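Local coordinates for protein pseudopodium-enriched atypical kinase 1 (Homo sapiens, PDB 6BHC) that adopts a dimer-forming kinase fold with an unusual catalytic cleft and, as a pseudokinase, probably serves in signalling more through binding than through catalysis, at residues 66-70 and 71-75; 189-192 and 193-196; 416-420 and 421-425. The protein carries 1 engineered substitution. All coordinates share one frame; numbering follows the deposited sequence. Where two conformers were deposited one is given.

Contact 1: residues 66-70 and 71-75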
loop_
_atom_site.group_PDB
_atom_site.type_symbol
_atom_site.label_atom_id
_atom_site.label_comp_id
_atom_site.label_asym_id
_atom_site.label_seq_id
_atom_site.Cartn_x
_atom_site.Cartn_y
_atom_site.Cartn_z
ATOM N N CYS A 66 -26.620 -6.053 24.638
ATOM C CA CYS A 66 -25.802 -7.214 24.958
ATOM C C CYS A 66 -26.048 -7.601 26.409
ATOM O O CYS A 66 -26.236 -6.731 27.264
ATOM C CB CYS A 66 -24.312 -6.935 24.729
ATOM S SG CYS A 66 -23.230 -8.333 25.106
ATOM N N GLU A 67 -26.045 -8.906 26.676
ATOM C CA GLU A 67 -26.240 -9.446 28.021
ATOM C C GLU A 67 -25.060 -10.358 28.340
ATOM O O GLU A 67 -25.034 -11.519 27.920
ATOM C CB GLU A 67 -27.565 -10.194 28.127
ATOM C CG GLU A 67 -28.786 -9.292 28.134
ATOM C CD GLU A 67 -30.083 -10.069 28.023
ATOM O OE1 GLU A 67 -30.431 -10.491 26.901
ATOM O OE2 GLU A 67 -30.748 -10.268 29.061
ATOM N N ALA A 68 -24.088 -9.836 29.083
ATOM C CA ALA A 68 -22.886 -10.580 29.411
ATOM C C ALA A 68 -23.055 -11.303 30.747
ATOM O O ALA A 68 -24.087 -11.208 31.415
ATOM C CB ALA A 68 -21.675 -9.650 29.437
ATOM N N GLY A 69 -22.017 -12.037 31.143
ATOM C CA GLY A 69 -22.049 -12.792 32.384
ATOM C C GLY A 69 -21.984 -11.950 33.641
ATOM O O GLY A 69 -22.290 -12.466 34.722
ATOM N N ASP A 70 -21.601 -10.680 33.532
ATOM C CA ASP A 70 -21.459 -9.821 34.697
ATOM C C ASP A 70 -22.336 -8.578 34.670
ATOM O O ASP A 70 -22.424 -7.888 35.692
ATOM C CB ASP A 70 -19.996 -9.379 34.864
ATOM C CG ASP A 70 -19.493 -8.566 33.683
ATOM O OD1 ASP A 70 -20.087 -8.675 32.590
ATOM O OD2 ASP A 70 -18.502 -7.819 33.848
ATOM N N ALA A 71 -22.985 -8.271 33.550
ATOM C CA ALA A 71 -23.700 -7.008 33.438
ATOM C C ALA A 71 -24.637 -7.054 32.242
ATOM O O ALA A 71 -24.631 -7.999 31.449
ATOM C CB ALA A 71 -22.727 -5.833 33.309
ATOM N N VAL A 72 -25.447 -6.004 32.128
ATOM C CA VAL A 72 -26.292 -5.765 30.968
ATOM C C VAL A 72 -25.828 -4.468 30.318
ATOM O O VAL A 72 -25.351 -3.551 30.995
ATOM C CB VAL A 72 -27.790 -5.711 31.355
ATOM C CG1 VAL A 72 -28.091 -4.483 32.207
ATOM C CG2 VAL A 72 -28.670 -5.751 30.123
ATOM N N TYR A 73 -25.943 -4.402 28.993
ATOM C CA TYR A 73 -25.424 -3.285 28.217
ATOM C C TYR A 73 -26.550 -2.562 27.492
ATOM O O TYR A 73 -27.466 -3.195 26.958
ATOM C CB TYR A 73 -24.388 -3.751 27.192
ATOM C CG TYR A 73 -23.061 -4.148 27.787
ATOM C CD1 TYR A 73 -22.059 -3.206 27.988
ATOM C CD2 TYR A 73 -22.801 -5.467 28.137
ATOM C CE1 TYR A 73 -20.838 -3.567 28.523
ATOM C CE2 TYR A 73 -21.585 -5.837 28.673
ATOM C CZ TYR A 73 -20.608 -4.884 28.865
ATOM O OH TYR A 73 -19.395 -5.247 29.400
ATOM N N TYR A 74 -26.460 -1.233 27.462
ATOM C CA TYR A 74 -27.406 -0.397 26.737
ATOM C C TYR A 74 -26.641 0.681 25.987
ATOM O O TYR A 74 -25.789 1.357 26.570
ATOM C CB TYR A 74 -28.421 0.254 27.683
ATOM C CG TYR A 74 -29.416 -0.701 28.300
ATOM C CD1 TYR A 74 -29.138 -1.350 29.494
ATOM C CD2 TYR A 74 -30.643 -0.941 27.695
ATOM C CE1 TYR A 74 -30.048 -2.221 30.065
ATOM C CE2 TYR A 74 -31.561 -1.807 28.256
ATOM C CZ TYR A 74 -31.258 -2.445 29.441
ATOM O OH TYR A 74 -32.167 -3.310 30.004
ATOM N N THR A 75 -26.941 0.837 24.701
ATOM C CA THR A 75 -26.400 1.958 23.948
ATOM C C THR A 75 -27.019 3.256 24.451
ATOM O O THR A 75 -28.220 3.323 24.724
ATOM C CB THR A 75 -26.674 1.786 22.455
ATOM O OG1 THR A 75 -28.088 1.763 22.227
ATOM C CG2 THR A 75 -26.068 0.488 21.952
HETATM O O HOH W 1 -19.086 -7.668 30.360
#
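C66 and Y73 join the arms of an antiparallel hairpin through the bond from Y73 N to C66 O (2.9 Å), and one step further on E67 and V72 form a non-hydrogen-bonded pair with CA atoms 4.7 Å apart. Beyond that pair only a weak bond from A68 N to A71 O ties the arms, around a turn with G69 and D70 at its centre. By position and topology this is probably the first hairpin of the kinase N-lobe, its turn matching the glycine-rich nucleotide-binding loop of active kinases. Y73 lies with its ring edge to the other arm. C66 O and A68 CB both meet that edge near the ring plane, and A68 CB touches Y73 CE2 at 3.9 Å. C66 holds SG anti to its own N (chi1 180°), which brings the sulfur obliquely alongside the ring, 5.2 Å from the Y73 centroid, as a sulfur-aromatic contact; its CB rests 4.0 Å from Y73 CD2. L210 touches C66, A68 and Y73 from strand 209-212. The opposite face of the hairpin carries E67 and V72, lying side by side with E67 CG 4.1 Å from V72 CG2. D70 directs OD2 into a salt bridge with K89, which by its place in strand 85-91 probably matches the ATP-positioning lysine of active kinases, consistent with an altered cleft. Y73 OH also bonds to Q118. The two polar ends share one water, which donates to D70 OD1 at 2.6 Å and stands at 2.6 Å from Y73 OH.

Contact 2: residues 189-192 and 193-196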
loop_
_atom_site.group_PDB
_atom_site.type_symbol
_atom_site.label_atom_id
_atom_site.label_comp_id
_atom_site.label_asym_id
_atom_site.label_seq_id
_atom_site.Cartn_x
_atom_site.Cartn_y
_atom_site.Cartn_z
ATOM N N SER A 189 -4.286 -13.435 22.418
ATOM C CA SER A 189 -3.583 -12.157 22.463
ATOM C C SER A 189 -3.887 -11.410 23.756
ATOM O O SER A 189 -2.979 -10.890 24.413
ATOM C CB SER A 189 -3.958 -11.308 21.248
ATOM O OG SER A 189 -3.560 -11.941 20.043
ATOM N N GLY A 190 -5.164 -11.352 24.139
ATOM C CA GLY A 190 -5.521 -10.681 25.379
ATOM C C GLY A 190 -5.004 -11.407 26.606
ATOM O O GLY A 190 -4.582 -10.774 27.578
ATOM N N LEU A 191 -5.029 -12.743 26.582
ATOM C CA LEU A 191 -4.484 -13.507 27.700
ATOM C C LEU A 191 -2.970 -13.362 27.781
ATOM O O LEU A 191 -2.403 -13.331 28.878
ATOM C CB LEU A 191 -4.876 -14.979 27.575
ATOM C CG LEU A 191 -6.363 -15.301 27.732
ATOM C CD1 LEU A 191 -6.611 -16.788 27.538
ATOM C CD2 LEU A 191 -6.873 -14.840 29.092
ATOM N N GLU A 192 -2.300 -13.272 26.629
ATOM C CA GLU A 192 -0.862 -13.023 26.623
ATOM C C GLU A 192 -0.537 -11.661 27.222
ATOM O O GLU A 192 0.544 -11.470 27.789
ATOM C CB GLU A 192 -0.330 -13.127 25.193
ATOM C CG GLU A 192 1.183 -13.119 25.067
ATOM C CD GLU A 192 1.644 -13.183 23.620
ATOM O OE1 GLU A 192 0.921 -12.667 22.740
ATOM O OE2 GLU A 192 2.724 -13.754 23.363
ATOM N N HIS A 193 -1.464 -10.706 27.113
ATOM C CA HIS A 193 -1.284 -9.391 27.716
ATOM C C HIS A 193 -1.311 -9.448 29.238
ATOM O O HIS A 193 -0.728 -8.575 29.889
ATOM C CB HIS A 193 -2.370 -8.439 27.205
ATOM C CG HIS A 193 -2.163 -7.009 27.595
ATOM N ND1 HIS A 193 -1.185 -6.218 27.032
ATOM C CD2 HIS A 193 -2.822 -6.223 28.479
ATOM C CE1 HIS A 193 -1.245 -5.007 27.558
ATOM N NE2 HIS A 193 -2.230 -4.983 28.437
ATOM N N LEU A 194 -1.962 -10.458 29.819
ATOM C CA LEU A 194 -2.058 -10.558 31.270
ATOM C C LEU A 194 -0.812 -11.151 31.911
ATOM O O LEU A 194 -0.591 -10.942 33.109
ATOM C CB LEU A 194 -3.270 -11.406 31.665
ATOM C CG LEU A 194 -4.639 -11.014 31.109
ATOM C CD1 LEU A 194 -5.721 -11.946 31.644
ATOM C CD2 LEU A 194 -4.965 -9.569 31.439
ATOM N N LYS A 195 0.003 -11.877 31.146
ATOM C CA LYS A 195 1.125 -12.605 31.735
ATOM C C LYS A 195 2.159 -11.699 32.393
ATOM O O LYS A 195 2.585 -12.012 33.519
ATOM C CB LYS A 195 1.765 -13.506 30.674
ATOM C CG LYS A 195 0.785 -14.456 30.011
ATOM C CD LYS A 195 0.073 -15.318 31.039
ATOM C CE LYS A 195 -0.934 -16.248 30.378
ATOM N NZ LYS A 195 -1.644 -17.100 31.375
ATOM N N PRO A 196 2.614 -10.598 31.783
ATOM C CA PRO A 196 3.599 -9.750 32.477
ATOM C C PRO A 196 3.062 -9.107 33.744
ATOM O O PRO A 196 3.856 -8.677 34.590
ATOM C CB PRO A 196 3.965 -8.696 31.422
ATOM C CG PRO A 196 3.612 -9.322 30.122
ATOM C CD PRO A 196 2.380 -10.120 30.408
#
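K195 folds its aliphatic chain back over the carbonyl oxygens of the preceding helical turn. Its CB lies 3.7 Å from E192 O. CG then moves to within 3.6 Å of L191 O, the bend at chi2 (-56°) keeps CD near the same oxygen, and CE is again 3.6 Å from L191 O. Beyond CE the chain leaves these carbonyls, and NZ forms a salt bridge with E279 of helix 277-289. The backbone bonds show a shift of spacing beneath this lysine. Both amides ahead of it are shared: H193 N mainly with S189 O at 3.1 Å and weakly with G190 O, L194 N mainly with L191 O, also at 3.1 Å, and weakly with G190 O. The L194 N to L191 O bond arrives at a C=O...N angle of only 111°, well above the carbonyl plane. K195 N to E192 O is weak, and P196, which has no N-H to give, sets its CD 3.5 Å from E192 O. On the buried side L191 and L194 cross obliquely, with L191 CD2 and L194 CD1 touching at 4.0 Å. L191 also packs on D278 and T282, and L194 on L111. The charged and polar ends are fixed from outside: E192 by S344 and K347 of helix 343-354, H193 NE2 by A112 O. A long helix whose bonding shifts toward three-residue spacing in its last, weakly bonded turn fits the C-terminal end of helix 173-194, which probably corresponds to helix E of the kinase C-lobe, the helix that precedes the catalytic loop in active kinases.

Contact 3: residues 416-420 and 421-425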
loop_
_atom_site.group_PDB
_atom_site.type_symbol
_atom_site.label_atom_id
_atom_site.label_comp_id
_atom_site.label_asym_id
_atom_site.label_seq_id
_atom_site.Cartn_x
_atom_site.Cartn_y
_atom_site.Cartn_z
ATOM N N ALA A 416 5.529 -11.181 10.824
ATOM C CA ALA A 416 6.573 -10.239 11.217
ATOM C C ALA A 416 7.433 -10.795 12.346
ATOM O O ALA A 416 8.649 -10.572 12.374
ATOM C CB ALA A 416 5.954 -8.905 11.631
ATOM N N PHE A 417 6.822 -11.521 13.282
ATOM C CA PHE A 417 7.519 -11.991 14.470
ATOM C C PHE A 417 7.815 -13.483 14.462
ATOM O O PHE A 417 8.498 -13.963 15.373
ATOM C CB PHE A 417 6.711 -11.640 15.728
ATOM C CG PHE A 417 6.628 -10.167 15.997
ATOM C CD1 PHE A 417 5.626 -9.398 15.427
ATOM C CD2 PHE A 417 7.559 -9.549 16.815
ATOM C CE1 PHE A 417 5.552 -8.040 15.671
ATOM C CE2 PHE A 417 7.491 -8.192 17.064
ATOM C CZ PHE A 417 6.487 -7.436 16.491
ATOM N N ALA A 418 7.327 -14.226 13.473
ATOM C CA ALA A 418 7.625 -15.648 13.402
ATOM C C ALA A 418 9.065 -15.872 12.953
ATOM O O ALA A 418 9.623 -15.103 12.167
ATOM C CB ALA A 418 6.661 -16.352 12.445
ATOM N N THR A 419 9.670 -16.936 13.476
ATOM C CA THR A 419 11.010 -17.355 13.094
ATOM C C THR A 419 10.978 -18.835 12.748
ATOM O O THR A 419 9.995 -19.535 13.005
ATOM C CB THR A 419 12.035 -17.108 14.212
ATOM O OG1 THR A 419 11.750 -17.970 15.321
ATOM C CG2 THR A 419 11.998 -15.655 14.675
ATOM N N THR A 420 12.077 -19.316 12.162
ATOM C CA THR A 420 12.178 -20.741 11.876
ATOM C C THR A 420 12.143 -21.564 13.157
ATOM O O THR A 420 11.612 -22.680 13.163
ATOM C CB THR A 420 13.453 -21.037 11.086
ATOM O OG1 THR A 420 14.598 -20.655 11.858
ATOM C CG2 THR A 420 13.454 -20.271 9.770
ATOM N N ASP A 421 12.685 -21.025 14.251
ATOM C CA ASP A 421 12.652 -21.741 15.521
ATOM C C ASP A 421 11.235 -21.816 16.078
ATOM O O ASP A 421 10.826 -22.857 16.604
ATOM C CB ASP A 421 13.588 -21.070 16.525
ATOM C CG ASP A 421 13.693 -21.840 17.826
ATOM O OD1 ASP A 421 14.499 -22.792 17.890
ATOM O OD2 ASP A 421 12.971 -21.493 18.785
ATOM N N SER A 422 10.470 -20.726 15.970
ATOM C CA SER A 422 9.101 -20.737 16.476
ATOM C C SER A 422 8.207 -21.633 15.630
ATOM O O SER A 422 7.311 -22.302 16.157
ATOM C CB SER A 422 8.540 -19.316 16.521
ATOM O OG SER A 422 8.167 -18.873 15.228
ATOM N N LEU A 423 8.426 -21.654 14.312
ATOM C CA LEU A 423 7.647 -22.542 13.455
ATOM C C LEU A 423 7.985 -24.001 13.726
ATOM O O LEU A 423 7.094 -24.858 13.740
ATOM C CB LEU A 423 7.888 -22.202 11.985
ATOM C CG LEU A 423 7.389 -20.846 11.482
ATOM C CD1 LEU A 423 7.594 -20.739 9.983
ATOM C CD2 LEU A 423 5.927 -20.636 11.843
ATOM N N SER A 424 9.267 -24.301 13.948
ATOM C CA SER A 424 9.672 -25.678 14.205
ATOM C C SER A 424 9.022 -26.219 15.472
ATOM O O SER A 424 8.662 -27.399 15.538
ATOM C CB SER A 424 11.196 -25.766 14.300
ATOM O OG SER A 424 11.614 -27.091 14.575
ATOM N N CYS A 425 8.856 -25.369 16.488
ATOM C CA CYS A 425 8.201 -25.809 17.716
ATOM C C CYS A 425 6.710 -26.042 17.497
ATOM O O CYS A 425 6.152 -27.028 17.993
ATOM C CB CYS A 425 8.431 -24.786 18.829
ATOM S SG CYS A 425 10.170 -24.562 19.280
#
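T419 O is gripped by two donors, L423 N at 2.9 Å and S422 OG at 3.0 Å, which come to it from the same face of its carbonyl plane. The two directions differ: the amide approaches close to the line of the carbonyl bond, with a C=O...N angle of 158°, while the hydroxyl comes in from further to the flank. T419 is the N-cap of helix 420-430. Its OG1 accepts from S422 N at 3.1 Å, a straight bond that satisfies an amide of the first turn, where no earlier helical carbonyl is available. With chi1 at 77°, S422 OG sits between its own N and carbonyl carbon, a rotation that turns it back to T419 O. T419 and S422 are thereby joined twice, side chain to backbone in each direction. Replacing S422 by alanine removes that hydroxyl and would probably leave T419 O without its second donor, with the L423 amide still bonded and the OG1 cap retained. The four-residue pattern begun by L423 N continues with S424 N bonded to T420 O at 3.0 Å. Carbon-oxygen packing adds to the polar frame: L423 CG passes 3.3 Å from T419 O, and A418 CB lies 4.0 Å from S422 OG. A418 CB also makes a loose apolar contact with L423 CD2 at 4.4 Å. A418 is where the chain leaves helical angles after helix 406-417, so the cap follows directly on the break between the two helices. Around that joint, helix 371-396 lies against the new helix, with W381 and L382 on L423, L378 on S424 and Q379 on T420, while the preceding helix rests A416 and F417 on helix 16-39.

How the contacts relate
From the N terminus, helix 16-39 leads to contact 1, where the tight turn between strands 66-67 and 71-78 closes a hairpin of the N-lobe sheet. Contact 2 follows much later, within the end of helix 173-194; it joins successive helical turns and closes no long loop. Contact 3 comes last and sets the joint between helices 406-417 and 420-430. The three lie in series, so none nests in or crosses another. Their centres are about 24 Å apart from contact 1 to contact 2 and about 19 Å from contact 2 to contact 3. Contacts 1 and 3, about 39 Å apart between centres, lie on opposite sides of the chain's centre.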